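Local coordinates for endoglucanase (Clostridium thermocellum, PDB 2E4T), which hydrolyses internal beta-1,4-glucosidic bonds of cellulose and probably of xyloglucan, this chain being the glycoside hydrolase family 44 part of a longer multidomain enzyme, at residues V202-L207 / A244-T249; P230-F235 / R255-Y260; G370-A375 / L451-D456. All blocks are in the same frame, centred on the assembly; numbering follows the deposited sequence.

Contacts 1 and 2 are neighbours in the TIM-like barrel, with centres 12 Å apart. Their segments alternate along the chain, and helix 257-272 packs against both segments of contact 1: Trp247 CH2 of contact 1 lies 3.5 Å from Phe257 CA of contact 2, and the side chain of Ala204 packs against Tyr260. Contact 3 is remote, its centre about 41 Å from that of contact 1 and 30 Å from that of contact 2. It joins a barrel helix to the separate, mixed beta sheet domain. Of the three, only contact 3 comes near a metal site: the side chain of Ala375 is about 11 Å from that of Glu401, a zinc ligand.

Contact 1: V202-L207 / A244-T249; sequences VTAKEL and APDWGT
Asp246 presents its carboxylate to the start of helix 204-221, where both oxygens are taken up by backbone N-H groups. Ala204 N donates to Asp246 OD1 at 2.8 Å, and Lys205 N donates to Asp246 OD2 at 3.0 Å with a fairly straight N-H...O angle of 165°. Each oxygen uses its syn lone pair, so the two bonds form a fork that fixes the rotation of the carboxylate.

A salt bridge adds a third bond: Lys205 NZ reaches Asp246 OD2 at 2.8 Å, on the anti lone pair, which leaves this oxygen gripped by two donors. The lysine chain bends at chi3 and chi4 (-57° and -60°) and so brings NZ back to the carboxylate. A water accepts from NZ and links it to Thr249 OG1.

Thr203 is the N-cap and caps the helix from within, OG1 accepting from Glu206 N at 2.9 Å, while the Asp246 carboxylate accepts from the first two N-H groups. Asp246 comes from the loop between helices 235-240 and 247-250, in the excursion after barrel strand 226-232. Helix end and ammonium group together would probably favour an ionised carboxylate. Asp246 itself stands at the N-cap of helix 247-250, yet its side chain makes no capping bond there.

Van der Waals contacts fill in the rest. Thr203 CB lies 3.4 Å from Asp246 OD2, the two side chains crossing at about a right angle, and Ala204 CB is 3.5 Å from Asp246 OD1. Ala244 and Pro245, in a type I turn that ends at Trp247, rest on the residue just before the Thr203 cap: Ala244 CB is 3.5 Å from Val202 O, with Pro245 CD close by. Helix 257-272 covers Ala204 through Phe257.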
ATOM      1  N   VAL A 202     -21.449  -9.330   1.613  1.00  6.52           N
ATOM      2  CA  VAL A 202     -20.711 -10.416   0.992  1.00  6.40           C
ATOM      3  C   VAL A 202     -20.510 -11.576   1.939  1.00  6.04           C
ATOM      4  O   VAL A 202     -20.193 -11.413   3.145  1.00  6.60           O
ATOM      5  CB  VAL A 202     -19.359  -9.912   0.441  1.00  7.09           C
ATOM      6  CG1 VAL A 202     -18.382  -9.549   1.564  1.00  7.27           C
ATOM      7  CG2 VAL A 202     -18.775 -10.882  -0.560  1.00  8.83           C
ATOM      8  N   THR A 203     -20.656 -12.798   1.432  1.00  7.03           N
ATOM      9  CA  THR A 203     -20.340 -13.986   2.199  1.00  6.87           C
ATOM     10  C   THR A 203     -18.874 -14.380   2.018  1.00  6.48           C
ATOM     11  O   THR A 203     -18.249 -14.094   0.974  1.00  7.01           O
ATOM     12  CB  THR A 203     -21.281 -15.160   1.817  1.00  7.19           C
ATOM     13  OG1 THR A 203     -21.051 -15.489   0.453  1.00  8.45           O
ATOM     14  CG2 THR A 203     -22.735 -14.829   2.085  1.00  9.33           C
ATOM     15  N   ALA A 204     -18.342 -15.044   3.031  1.00  6.41           N
ATOM     16  CA  ALA A 204     -17.013 -15.616   2.887  1.00  6.82           C
ATOM     17  C   ALA A 204     -16.958 -16.596   1.688  1.00  6.53           C
ATOM     18  O   ALA A 204     -15.984 -16.596   0.921  1.00  7.10           O
ATOM     19  CB  ALA A 204     -16.615 -16.309   4.186  1.00  7.64           C
ATOM     20  N   LYS A 205     -17.998 -17.414   1.537  1.00  7.11           N
ATOM     21  CA  LYS A 205     -18.008 -18.373   0.424  1.00  7.46           C
ATOM     22  C   LYS A 205     -18.003 -17.646  -0.930  1.00  6.87           C
ATOM     23  O   LYS A 205     -17.268 -18.070  -1.844  1.00  7.20           O
ATOM     24  CB  LYS A 205     -19.217 -19.299   0.507  1.00  8.44           C
ATOM     25  CG  LYS A 205     -19.080 -20.346   1.604  1.00  9.44           C
ATOM     26  CD  LYS A 205     -20.259 -21.329   1.605  1.00 12.22           C
ATOM     27  CE  LYS A 205     -21.650 -20.723   1.750  1.00 12.25           C
ATOM     28  NZ  LYS A 205     -21.824 -19.963   3.020  1.00 10.78           N
ATOM     29  N   GLU A 206     -18.801 -16.594  -1.100  1.00  7.29           N
ATOM     30  CA  GLU A 206     -18.812 -15.903  -2.379  1.00  6.88           C
ATOM     31  C   GLU A 206     -17.427 -15.290  -2.639  1.00  6.46           C
ATOM     32  O   GLU A 206     -16.930 -15.324  -3.772  1.00  6.87           O
ATOM     33  CB  GLU A 206     -19.889 -14.793  -2.389  1.00  8.48           C
ATOM     34  CG  GLU A 206     -19.857 -13.950  -3.660  1.00 10.77           C
ATOM     35  CD  GLU A 206     -20.847 -12.816  -3.801  0.70  7.85           C
ATOM     36  OE1 GLU A 206     -22.058 -13.015  -3.601  0.70  8.93           O
ATOM     37  OE2 GLU A 206     -20.364 -11.693  -4.026  0.70 10.21           O
ATOM     38  N   LEU A 207     -16.840 -14.660  -1.603  1.00  6.56           N
ATOM     39  CA  LEU A 207     -15.556 -13.996  -1.847  1.00  6.41           C
ATOM     40  C   LEU A 207     -14.501 -15.008  -2.297  1.00  6.41           C
ATOM     41  O   LEU A 207     -13.726 -14.721  -3.237  1.00  6.61           O
ATOM     42  CB  LEU A 207     -15.123 -13.213  -0.597  1.00  6.63           C
ATOM     43  CG  LEU A 207     -13.867 -12.393  -0.797  1.00  6.66           C
ATOM     44  CD1 LEU A 207     -13.959 -11.434  -1.979  1.00  7.02           C
ATOM     45  CD2 LEU A 207     -13.599 -11.610   0.487  1.00  7.40           C
ATOM     46  N   ALA A 244     -19.595 -11.177   8.381  1.00  7.16           N
ATOM     47  CA  ALA A 244     -20.183 -11.753   7.164  1.00  7.36           C
ATOM     48  C   ALA A 244     -21.256 -12.757   7.564  1.00  6.74           C
ATOM     49  O   ALA A 244     -21.132 -13.495   8.546  1.00  7.33           O
ATOM     50  CB  ALA A 244     -19.111 -12.433   6.338  1.00  7.32           C
ATOM     51  N   PRO A 245     -22.330 -12.864   6.758  1.00  7.61           N
ATOM     52  CA  PRO A 245     -23.479 -13.678   7.189  1.00  7.93           C
ATOM     53  C   PRO A 245     -23.203 -15.148   7.381  1.00  7.79           C
ATOM     54  O   PRO A 245     -23.958 -15.805   8.118  1.00  9.28           O
ATOM     55  CB  PRO A 245     -24.543 -13.422   6.100  1.00 10.65           C
ATOM     56  CG  PRO A 245     -24.124 -12.315   5.305  1.00 10.84           C
ATOM     57  CD  PRO A 245     -22.701 -12.015   5.603  1.00  7.87           C
ATOM     58  N   ASP A 246     -22.193 -15.687   6.718  1.00  7.11           N
ATOM     59  CA  ASP A 246     -21.822 -17.098   6.838  1.00  7.84           C
ATOM     60  C   ASP A 246     -20.580 -17.315   7.704  1.00  7.61           C
ATOM     61  O   ASP A 246     -20.087 -18.447   7.769  1.00  8.69           O
ATOM     62  CB  ASP A 246     -21.642 -17.778   5.484  1.00  7.43           C
ATOM     63  CG  ASP A 246     -20.525 -17.143   4.655  1.00  7.12           C
ATOM     64  OD1 ASP A 246     -20.039 -16.049   5.013  1.00  7.45           O
ATOM     65  OD2 ASP A 246     -20.164 -17.798   3.614  1.00  7.71           O
ATOM     66  N   TRP A 247     -20.105 -16.268   8.413  1.00  7.44           N
ATOM     67  CA  TRP A 247     -18.857 -16.440   9.155  1.00  7.35           C
ATOM     68  C   TRP A 247     -19.000 -17.392  10.341  1.00  7.56           C
ATOM     69  O   TRP A 247     -18.038 -18.074  10.712  1.00  8.42           O
ATOM     70  CB  TRP A 247     -18.275 -15.074   9.551  1.00  8.08           C
ATOM     71  CG  TRP A 247     -16.953 -15.168  10.217  1.00  6.96           C
ATOM     72  CD1 TRP A 247     -16.675 -14.705  11.467  1.00  7.47           C
ATOM     73  CD2 TRP A 247     -15.722 -15.746   9.711  1.00  7.35           C
ATOM     74  NE1 TRP A 247     -15.348 -14.944  11.776  1.00  8.00           N
ATOM     75  CE2 TRP A 247     -14.765 -15.618  10.735  1.00  7.10           C
ATOM     76  CE3 TRP A 247     -15.344 -16.363   8.505  1.00  7.56           C
ATOM     77  CZ2 TRP A 247     -13.457 -16.100  10.617  1.00  7.93           C
ATOM     78  CZ3 TRP A 247     -14.032 -16.844   8.390  1.00  8.20           C
ATOM     79  CH2 TRP A 247     -13.125 -16.728   9.443  1.00  7.87           C
ATOM     80  N   GLY A 248     -20.200 -17.503  10.909  1.00  8.71           N
ATOM     81  CA  GLY A 248     -20.395 -18.429  12.040  1.00  9.57           C
ATOM     82  C   GLY A 248     -20.157 -19.869  11.651  1.00  9.52           C
ATOM     83  O   GLY A 248     -19.826 -20.695  12.514  1.00 12.11           O
ATOM     84  N   THR A 249     -20.417 -20.229  10.390  1.00  8.61           N
ATOM     85  CA  THR A 249     -20.156 -21.571   9.905  1.00  8.77           C
ATOM     86  C   THR A 249     -18.796 -21.652   9.238  1.00  9.01           C
ATOM     87  O   THR A 249     -17.967 -22.517   9.577  1.00  9.83           O
ATOM     88  CB  THR A 249     -21.261 -22.054   8.962  1.00 10.22           C
ATOM     89  OG1 THR A 249     -21.573 -21.058   8.011  0.50  8.74           O
ATOM     90  CG2 THR A 249     -22.509 -22.375   9.773  0.50 11.55           C
TER
HETATM   91  O   HOH W   1     -21.374 -21.762   5.254  1.00 13.31           O

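Contact 2: P230-F235 / R255-Y260; sequences PALYGF and RWFIDY
Pro230 and Leu232, at the end of strand 226-232, look across to Phe257 and Ile258 in the first turn of helix 257-272, with the backbones well apart: the nearest CA atoms, those of Pro230 and Ile258, are 9.2 Å from each other.

Apolar side chains bridge the gap. Leu232 CD1 does most of the touching, meeting Ile258 CD1 at 3.9 Å and Phe257 CD2 at 4.1 Å. It comes to the Phe257 ring at the edge, near the ring plane. Pro230, preceded by a cis peptide bond, brings CG to 4.3 Å from Phe257 CE2, also at the ring edge. The CB of Phe257 points toward the strand, and chi1 of 177° puts CG anti to the backbone N.

This is the strand-to-helix half of a beta-alpha-beta crossover in the TIM-like barrel: helix 257-272 comes after strand 226-232, beyond the short helices 235-240 and 247-250, and leads on to the adjacent parallel strand 279-284. Leu207 of helix 204-221 also touches Phe257.

Further out, Phe235 CE1 touches Trp256 CZ3 at 4.0 Å, the two side chains crossing at about a right angle. Ile258 CB sits 3.5 Å above one face of the indole of Trp256, toward its rim. Trp256 NE1 makes a weak bond to Asp259 OD1; its stronger partner is Ser345 OG of helix 338-349, and Ser345 also touches Ile258.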
ATOM      1  N   PRO A 230      -7.453  -9.693  -0.175  1.00  4.94           N
ATOM      2  CA  PRO A 230      -8.769  -9.257  -0.633  1.00  5.07           C
ATOM      3  C   PRO A 230      -9.007  -7.748  -0.662  1.00  4.99           C
ATOM      4  O   PRO A 230     -10.139  -7.326  -0.891  1.00  6.06           O
ATOM      5  CB  PRO A 230      -9.774  -9.981   0.338  1.00  5.73           C
ATOM      6  CG  PRO A 230      -8.913 -10.606   1.432  1.00  5.64           C
ATOM      7  CD  PRO A 230      -7.488 -10.019   1.260  1.00  5.64           C
ATOM      8  N   ALA A 231      -7.949  -6.943  -0.399  1.00  4.85           N
ATOM      9  CA  ALA A 231      -8.101  -5.468  -0.376  1.00  5.24           C
ATOM     10  C   ALA A 231      -9.100  -5.068   0.721  1.00  5.06           C
ATOM     11  O   ALA A 231      -9.978  -4.213   0.535  1.00  5.54           O
ATOM     12  CB  ALA A 231      -8.463  -4.890  -1.731  1.00  6.75           C
ATOM     13  N   LEU A 232      -8.939  -5.693   1.898  1.00  4.87           N
ATOM     14  CA  LEU A 232      -9.867  -5.472   3.015  1.00  4.76           C
ATOM     15  C   LEU A 232      -9.747  -4.071   3.581  1.00  5.00           C
ATOM     16  O   LEU A 232      -8.617  -3.522   3.733  1.00  5.64           O
ATOM     17  CB  LEU A 232      -9.606  -6.511   4.116  1.00  5.20           C
ATOM     18  CG  LEU A 232      -9.791  -7.956   3.710  1.00  5.35           C
ATOM     19  CD1 LEU A 232      -9.429  -8.856   4.886  1.00  7.13           C
ATOM     20  CD2 LEU A 232     -11.225  -8.246   3.242  1.00  6.52           C
ATOM     21  N   TYR A 233     -10.879  -3.487   3.986  1.00  4.99           N
ATOM     22  CA  TYR A 233     -10.869  -2.076   4.298  1.00  4.89           C
ATOM     23  C   TYR A 233     -10.172  -1.746   5.637  1.00  4.88           C
ATOM     24  O   TYR A 233      -9.689  -0.610   5.836  1.00  5.22           O
ATOM     25  CB  TYR A 233     -12.300  -1.480   4.331  1.00  5.38           C
ATOM     26  CG  TYR A 233     -13.044  -1.672   5.629  1.00  5.25           C
ATOM     27  CD1 TYR A 233     -12.969  -0.706   6.625  1.00  6.77           C
ATOM     28  CD2 TYR A 233     -13.822  -2.784   5.841  1.00  5.92           C
ATOM     29  CE1 TYR A 233     -13.654  -0.846   7.846  1.00  7.18           C
ATOM     30  CE2 TYR A 233     -14.503  -2.948   7.049  1.00  6.70           C
ATOM     31  CZ  TYR A 233     -14.418  -1.976   8.023  1.00  6.97           C
ATOM     32  OH  TYR A 233     -15.079  -2.066   9.240  1.00  8.78           O
ATOM     33  N   GLY A 234     -10.192  -2.687   6.568  1.00  5.41           N
ATOM     34  CA  GLY A 234      -9.733  -2.383   7.920  1.00  5.33           C
ATOM     35  C   GLY A 234     -10.000  -3.577   8.815  1.00  5.01           C
ATOM     36  O   GLY A 234     -10.500  -4.624   8.371  1.00  5.50           O
ATOM     37  N   PHE A 235      -9.646  -3.399  10.094  1.00  5.62           N
ATOM     38  CA  PHE A 235      -9.520  -4.525  10.996  1.00  5.85           C
ATOM     39  C   PHE A 235     -10.794  -5.375  11.092  1.00  5.51           C
ATOM     40  O   PHE A 235     -10.680  -6.611  11.153  1.00  5.85           O
ATOM     41  CB  PHE A 235      -9.087  -4.030  12.391  1.00  6.35           C
ATOM     42  CG  PHE A 235      -8.723  -5.170  13.270  1.00  6.19           C
ATOM     43  CD1 PHE A 235      -7.411  -5.649  13.296  1.00  7.32           C
ATOM     44  CD2 PHE A 235      -9.707  -5.862  14.014  1.00  6.61           C
ATOM     45  CE1 PHE A 235      -7.067  -6.761  14.047  1.00  8.21           C
ATOM     46  CE2 PHE A 235      -9.362  -7.014  14.725  1.00  7.17           C
ATOM     47  CZ  PHE A 235      -8.046  -7.430  14.720  1.00  8.07           C
ATOM     48  N   ARG A 255      -9.032 -18.378  13.664  1.00  8.72           N
ATOM     49  CA  ARG A 255      -8.860 -17.306  14.601  1.00  9.02           C
ATOM     50  C   ARG A 255      -9.435 -15.975  14.047  1.00  8.29           C
ATOM     51  O   ARG A 255      -9.861 -15.100  14.829  1.00 10.38           O
ATOM     52  CB  ARG A 255      -7.347 -17.153  14.949  1.00 10.58           C
ATOM     53  CG  ARG A 255      -7.054 -16.353  16.206  1.00 11.36           C
ATOM     54  CD  ARG A 255      -5.603 -16.462  16.570  1.00 11.68           C
ATOM     55  NE  ARG A 255      -4.698 -15.662  15.708  1.00  9.69           N
ATOM     56  CZ  ARG A 255      -4.114 -14.514  16.010  1.00  9.12           C
ATOM     57  NH1 ARG A 255      -4.377 -13.875  17.154  1.00 10.83           N
ATOM     58  NH2 ARG A 255      -3.222 -14.009  15.163  1.00 11.23           N
ATOM     59  N   TRP A 256      -9.322 -15.792  12.737  1.00  7.33           N
ATOM     60  CA  TRP A 256      -9.826 -14.599  12.049  1.00  6.93           C
ATOM     61  C   TRP A 256      -9.983 -14.925  10.578  1.00  6.41           C
ATOM     62  O   TRP A 256      -9.426 -15.944  10.065  1.00  6.55           O
ATOM     63  CB  TRP A 256      -8.993 -13.341  12.270  1.00  6.75           C
ATOM     64  CG  TRP A 256      -7.542 -13.342  11.921  1.00  6.46           C
ATOM     65  CD1 TRP A 256      -6.684 -14.417  11.698  1.00  6.92           C
ATOM     66  CD2 TRP A 256      -6.714 -12.169  11.860  1.00  6.12           C
ATOM     67  NE1 TRP A 256      -5.390 -13.960  11.522  1.00  6.88           N
ATOM     68  CE2 TRP A 256      -5.387 -12.597  11.604  1.00  6.59           C
ATOM     69  CE3 TRP A 256      -6.983 -10.804  12.014  1.00  6.75           C
ATOM     70  CZ2 TRP A 256      -4.335 -11.696  11.516  1.00  7.12           C
ATOM     71  CZ3 TRP A 256      -5.941  -9.919  11.932  1.00  7.63           C
ATOM     72  CH2 TRP A 256      -4.626 -10.365  11.681  1.00  7.74           C
ATOM     73  N   PHE A 257     -10.708 -14.068   9.872  1.00  6.07           N
ATOM     74  CA  PHE A 257     -10.951 -14.217   8.444  1.00  6.46           C
ATOM     75  C   PHE A 257      -9.647 -14.263   7.654  1.00  5.44           C
ATOM     76  O   PHE A 257      -9.575 -15.022   6.656  1.00  6.15           O
ATOM     77  CB  PHE A 257     -11.903 -13.134   7.916  1.00  6.48           C
ATOM     78  CG  PHE A 257     -12.099 -13.253   6.448  1.00  6.26           C
ATOM     79  CD1 PHE A 257     -12.942 -14.207   5.908  1.00  6.51           C
ATOM     80  CD2 PHE A 257     -11.398 -12.405   5.586  1.00  6.86           C
ATOM     81  CE1 PHE A 257     -13.047 -14.379   4.526  1.00  7.46           C
ATOM     82  CE2 PHE A 257     -11.499 -12.562   4.206  1.00  7.65           C
ATOM     83  CZ  PHE A 257     -12.329 -13.549   3.667  1.00  7.84           C
ATOM     84  N   ILE A 258      -8.611 -13.524   8.056  1.00  5.98           N
ATOM     85  CA  ILE A 258      -7.330 -13.627   7.336  1.00  5.42           C
ATOM     86  C   ILE A 258      -6.893 -15.066   7.185  1.00  5.65           C
ATOM     87  O   ILE A 258      -6.445 -15.494   6.100  1.00  6.14           O
ATOM     88  CB  ILE A 258      -6.251 -12.849   8.145  1.00  5.93           C
ATOM     89  CG1 ILE A 258      -6.558 -11.336   8.202  1.00  6.02           C
ATOM     90  CG2 ILE A 258      -4.862 -13.133   7.605  1.00  6.47           C
ATOM     91  CD1 ILE A 258      -6.515 -10.620   6.869  1.00  7.32           C
ATOM     92  N   ASP A 259      -6.997 -15.871   8.270  1.00  5.95           N
ATOM     93  CA  ASP A 259      -6.555 -17.279   8.185  1.00  6.38           C
ATOM     94  C   ASP A 259      -7.419 -18.091   7.248  1.00  6.25           C
ATOM     95  O   ASP A 259      -6.914 -18.955   6.508  1.00  6.97           O
ATOM     96  CB  ASP A 259      -6.615 -17.915   9.577  1.00  6.49           C
ATOM     97  CG  ASP A 259      -5.533 -17.377  10.518  1.00  7.03           C
ATOM     98  OD1 ASP A 259      -4.553 -16.784  10.037  1.00  7.98           O
ATOM     99  OD2 ASP A 259      -5.687 -17.634  11.751  1.00  8.11           O
ATOM    100  N   TYR A 260      -8.748 -17.884   7.308  1.00  6.27           N
ATOM    101  CA  TYR A 260      -9.671 -18.570   6.396  1.00  6.41           C
ATOM    102  C   TYR A 260      -9.310 -18.243   4.937  1.00  6.10           C
ATOM    103  O   TYR A 260      -9.244 -19.134   4.068  1.00  6.44           O
ATOM    104  CB  TYR A 260     -11.093 -18.151   6.711  1.00  6.84           C
ATOM    105  CG  TYR A 260     -12.137 -18.656   5.732  1.00  6.86           C
ATOM    106  CD1 TYR A 260     -12.855 -19.826   5.992  1.00  7.54           C
ATOM    107  CD2 TYR A 260     -12.454 -17.929   4.602  1.00  6.94           C
ATOM    108  CE1 TYR A 260     -13.859 -20.258   5.144  1.00  8.04           C
ATOM    109  CE2 TYR A 260     -13.463 -18.357   3.730  1.00  8.09           C
ATOM    110  CZ  TYR A 260     -14.167 -19.514   4.021  1.00  7.92           C
ATOM    111  OH  TYR A 260     -15.199 -19.872   3.164  1.00  9.42           O
TER

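Contact 3: G370-A375 / L451-D456; sequences GGIAQA and LNKNYD
Ile372 reaches from helix 368-384 to three successive residues at the end of strand 442-452 and just beyond. Its CG2 branch lies 4.2 Å from Leu451 CB and at a similar range from Lys453 CG. The other branch is extended (chi2 174°), and Ile372 CD1 comes to 3.9 Å from the backbone oxygen Asn452 O. The side chains of Ile372 and Leu451 run alongside each other in opposite senses, and Leu451 CD1 lies 3.7 Å from Ile372 O, on the helix backbone.

One turn on, Ala375 CB meets both leucine methyls, Leu451 CD2 at 3.9 Å and Leu451 CD1 at 4.0 Å.

The strand end is shaped by an Asx turn, in which Asn454 N donates to Asn452 OD1 at 3.2 Å from above the carbonyl plane. Asn452 OD1 is also hydrogen-bonded to Thr459 OG1, and its ND2 to Pro505 O, while Lys453 NZ runs off to Ile429 O.

Helix 368-384 belongs to the barrel, following strand 354-360; Leu311 of helix 304-312 also packs on Ile372. Strand 442-452 lies between strands 432-439 and 508-514 of the mixed sheet, so the contact is a buried seam between barrel and beta domain.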
ATOM      1  N   GLY A 370       3.365  14.162  10.227  1.00  5.35           N
ATOM      2  CA  GLY A 370       2.964  13.280   9.151  1.00  5.88           C
ATOM      3  C   GLY A 370       4.144  12.821   8.331  1.00  5.03           C
ATOM      4  O   GLY A 370       4.173  11.681   7.822  1.00  5.80           O
ATOM      5  N   GLY A 371       5.168  13.674   8.173  1.00  5.29           N
ATOM      6  CA  GLY A 371       6.378  13.279   7.447  1.00  5.28           C
ATOM      7  C   GLY A 371       7.238  12.299   8.227  1.00  5.17           C
ATOM      8  O   GLY A 371       7.766  11.325   7.651  1.00  5.17           O
ATOM      9  N   ILE A 372       7.417  12.546   9.521  1.00  4.94           N
ATOM     10  CA  ILE A 372       8.178  11.627  10.344  1.00  4.72           C
ATOM     11  C   ILE A 372       7.454  10.283  10.438  1.00  4.84           C
ATOM     12  O   ILE A 372       8.087   9.222  10.276  1.00  5.36           O
ATOM     13  CB  ILE A 372       8.490  12.235  11.723  1.00  5.35           C
ATOM     14  CG1 ILE A 372       9.415  13.467  11.543  1.00  6.00           C
ATOM     15  CG2 ILE A 372       9.126  11.171  12.617  1.00  6.28           C
ATOM     16  CD1 ILE A 372       9.663  14.235  12.839  1.00  7.68           C
ATOM     17  N   ALA A 373       6.147  10.298  10.686  1.00  4.79           N
ATOM     18  CA  ALA A 373       5.413   9.030  10.737  1.00  5.08           C
ATOM     19  C   ALA A 373       5.523   8.293   9.403  1.00  4.70           C
ATOM     20  O   ALA A 373       5.706   7.064   9.385  1.00  4.89           O
ATOM     21  CB  ALA A 373       3.953   9.252  11.130  1.00  5.89           C
ATOM     22  N   GLN A 374       5.388   9.026   8.274  1.00  4.91           N
ATOM     23  CA  GLN A 374       5.506   8.374   6.968  1.00  4.75           C
ATOM     24  C   GLN A 374       6.876   7.707   6.816  1.00  4.49           C
ATOM     25  O   GLN A 374       6.994   6.558   6.358  1.00  4.97           O
ATOM     26  CB  GLN A 374       5.287   9.413   5.865  1.00  5.12           C
ATOM     27  CG  GLN A 374       5.446   8.812   4.459  1.00  5.06           C
ATOM     28  CD  GLN A 374       4.358   7.823   4.128  1.00  4.94           C
ATOM     29  OE1 GLN A 374       3.297   7.767   4.761  1.00  5.96           O
ATOM     30  NE2 GLN A 374       4.598   7.024   3.084  1.00  6.62           N
ATOM     31  N   ALA A 375       7.961   8.452   7.159  1.00  4.81           N
ATOM     32  CA  ALA A 375       9.299   7.863   7.037  1.00  4.74           C
ATOM     33  C   ALA A 375       9.432   6.646   7.944  1.00  4.75           C
ATOM     34  O   ALA A 375      10.120   5.655   7.605  1.00  5.18           O
ATOM     35  CB  ALA A 375      10.356   8.926   7.350  1.00  5.68           C
ATOM     36  N   LEU A 451      15.292   9.164  12.704  1.00  5.36           N
ATOM     37  CA  LEU A 451      14.100   9.993  12.990  1.00  5.63           C
ATOM     38  C   LEU A 451      14.145  10.392  14.455  1.00  5.88           C
ATOM     39  O   LEU A 451      14.162   9.542  15.355  1.00  6.62           O
ATOM     40  CB  LEU A 451      12.814   9.189  12.697  1.00  6.41           C
ATOM     41  CG  LEU A 451      12.768   8.579  11.299  1.00  6.10           C
ATOM     42  CD1 LEU A 451      11.457   7.803  11.078  1.00  7.02           C
ATOM     43  CD2 LEU A 451      12.906   9.633  10.221  1.00  6.01           C
ATOM     44  N   ASN A 452      14.117  11.719  14.683  1.00  6.16           N
ATOM     45  CA  ASN A 452      14.025  12.241  16.048  1.00  5.89           C
ATOM     46  C   ASN A 452      12.589  12.646  16.317  1.00  6.46           C
ATOM     47  O   ASN A 452      12.112  13.659  15.754  1.00  6.69           O
ATOM     48  CB  ASN A 452      14.963  13.404  16.263  1.00  6.72           C
ATOM     49  CG  ASN A 452      14.995  13.809  17.723  1.00  7.00           C
ATOM     50  OD1 ASN A 452      14.620  13.016  18.588  1.00  7.95           O
ATOM     51  ND2 ASN A 452      15.479  15.026  18.006  1.00  7.86           N
ATOM     52  N   LYS A 453      11.901  11.845  17.141  1.00  6.44           N
ATOM     53  CA  LYS A 453      10.516  12.083  17.522  1.00  6.73           C
ATOM     54  C   LYS A 453      10.393  13.010  18.743  1.00  6.99           C
ATOM     55  O   LYS A 453       9.288  13.328  19.157  1.00  8.34           O
ATOM     56  CB  LYS A 453       9.795  10.767  17.774  1.00  6.99           C
ATOM     57  CG  LYS A 453       9.719   9.887  16.555  1.00  7.71           C
ATOM     58  CD  LYS A 453       8.962   8.579  16.835  1.00  7.07           C
ATOM     59  CE  LYS A 453       9.783   7.487  17.455  0.50  6.92           C
ATOM     60  NZ  LYS A 453       8.943   6.361  18.048  0.50  7.09           N
ATOM     61  N   ASN A 454      11.533  13.431  19.323  1.00  7.27           N
ATOM     62  CA  ASN A 454      11.477  14.334  20.454  1.00  7.97           C
ATOM     63  C   ASN A 454      10.780  15.623  20.000  1.00  7.44           C
ATOM     64  O   ASN A 454      11.207  16.241  19.009  1.00  8.04           O
ATOM     65  CB  ASN A 454      12.942  14.603  20.909  1.00  8.74           C
ATOM     66  CG  ASN A 454      13.068  15.080  22.288  1.00 11.33           C
ATOM     67  OD1 ASN A 454      12.164  15.761  22.798  1.00 16.16           O
ATOM     68  ND2 ASN A 454      14.272  14.828  22.876  1.00 11.10           N
ATOM     69  N   TYR A 455       9.739  16.028  20.730  1.00  8.84           N
ATOM     70  CA  TYR A 455       8.910  17.130  20.242  1.00  9.59           C
ATOM     71  C   TYR A 455       9.553  18.454  20.435  1.00 12.25           C
ATOM     72  O   TYR A 455       9.367  19.379  19.592  1.00 15.42           O
ATOM     73  CB  TYR A 455       7.504  17.091  20.890  1.00  9.84           C
ATOM     74  CG  TYR A 455       6.414  17.603  19.954  1.00  9.61           C
ATOM     75  CD1 TYR A 455       5.679  16.676  19.156  1.00  8.37           C
ATOM     76  CD2 TYR A 455       6.164  18.996  19.741  1.00 10.54           C
ATOM     77  CE1 TYR A 455       4.739  17.104  18.272  1.00  7.77           C
ATOM     78  CE2 TYR A 455       5.170  19.411  18.832  1.00 10.38           C
ATOM     79  CZ  TYR A 455       4.485  18.450  18.099  1.00  9.04           C
ATOM     80  OH  TYR A 455       3.569  18.848  17.140  1.00  9.96           O
ATOM     81  N   ASP A 456      10.262  18.585  21.546  1.00 13.33           N
ATOM     82  CA  ASP A 456      10.698  19.964  21.869  1.00 16.57           C
ATOM     83  C   ASP A 456      12.096  20.009  22.452  1.00 14.61           C
ATOM     84  O   ASP A 456      12.408  20.980  23.125  1.00 16.12           O
ATOM     85  CB  ASP A 456       9.739  20.649  22.820  1.00 17.96           C
ATOM     86  CG  ASP A 456       9.366  19.740  23.888  1.00 21.98           C
ATOM     87  OD1 ASP A 456      10.311  19.040  24.323  1.00 22.75           O
ATOM     88  OD2 ASP A 456       8.157  19.607  24.190  1.00 29.72           O
TER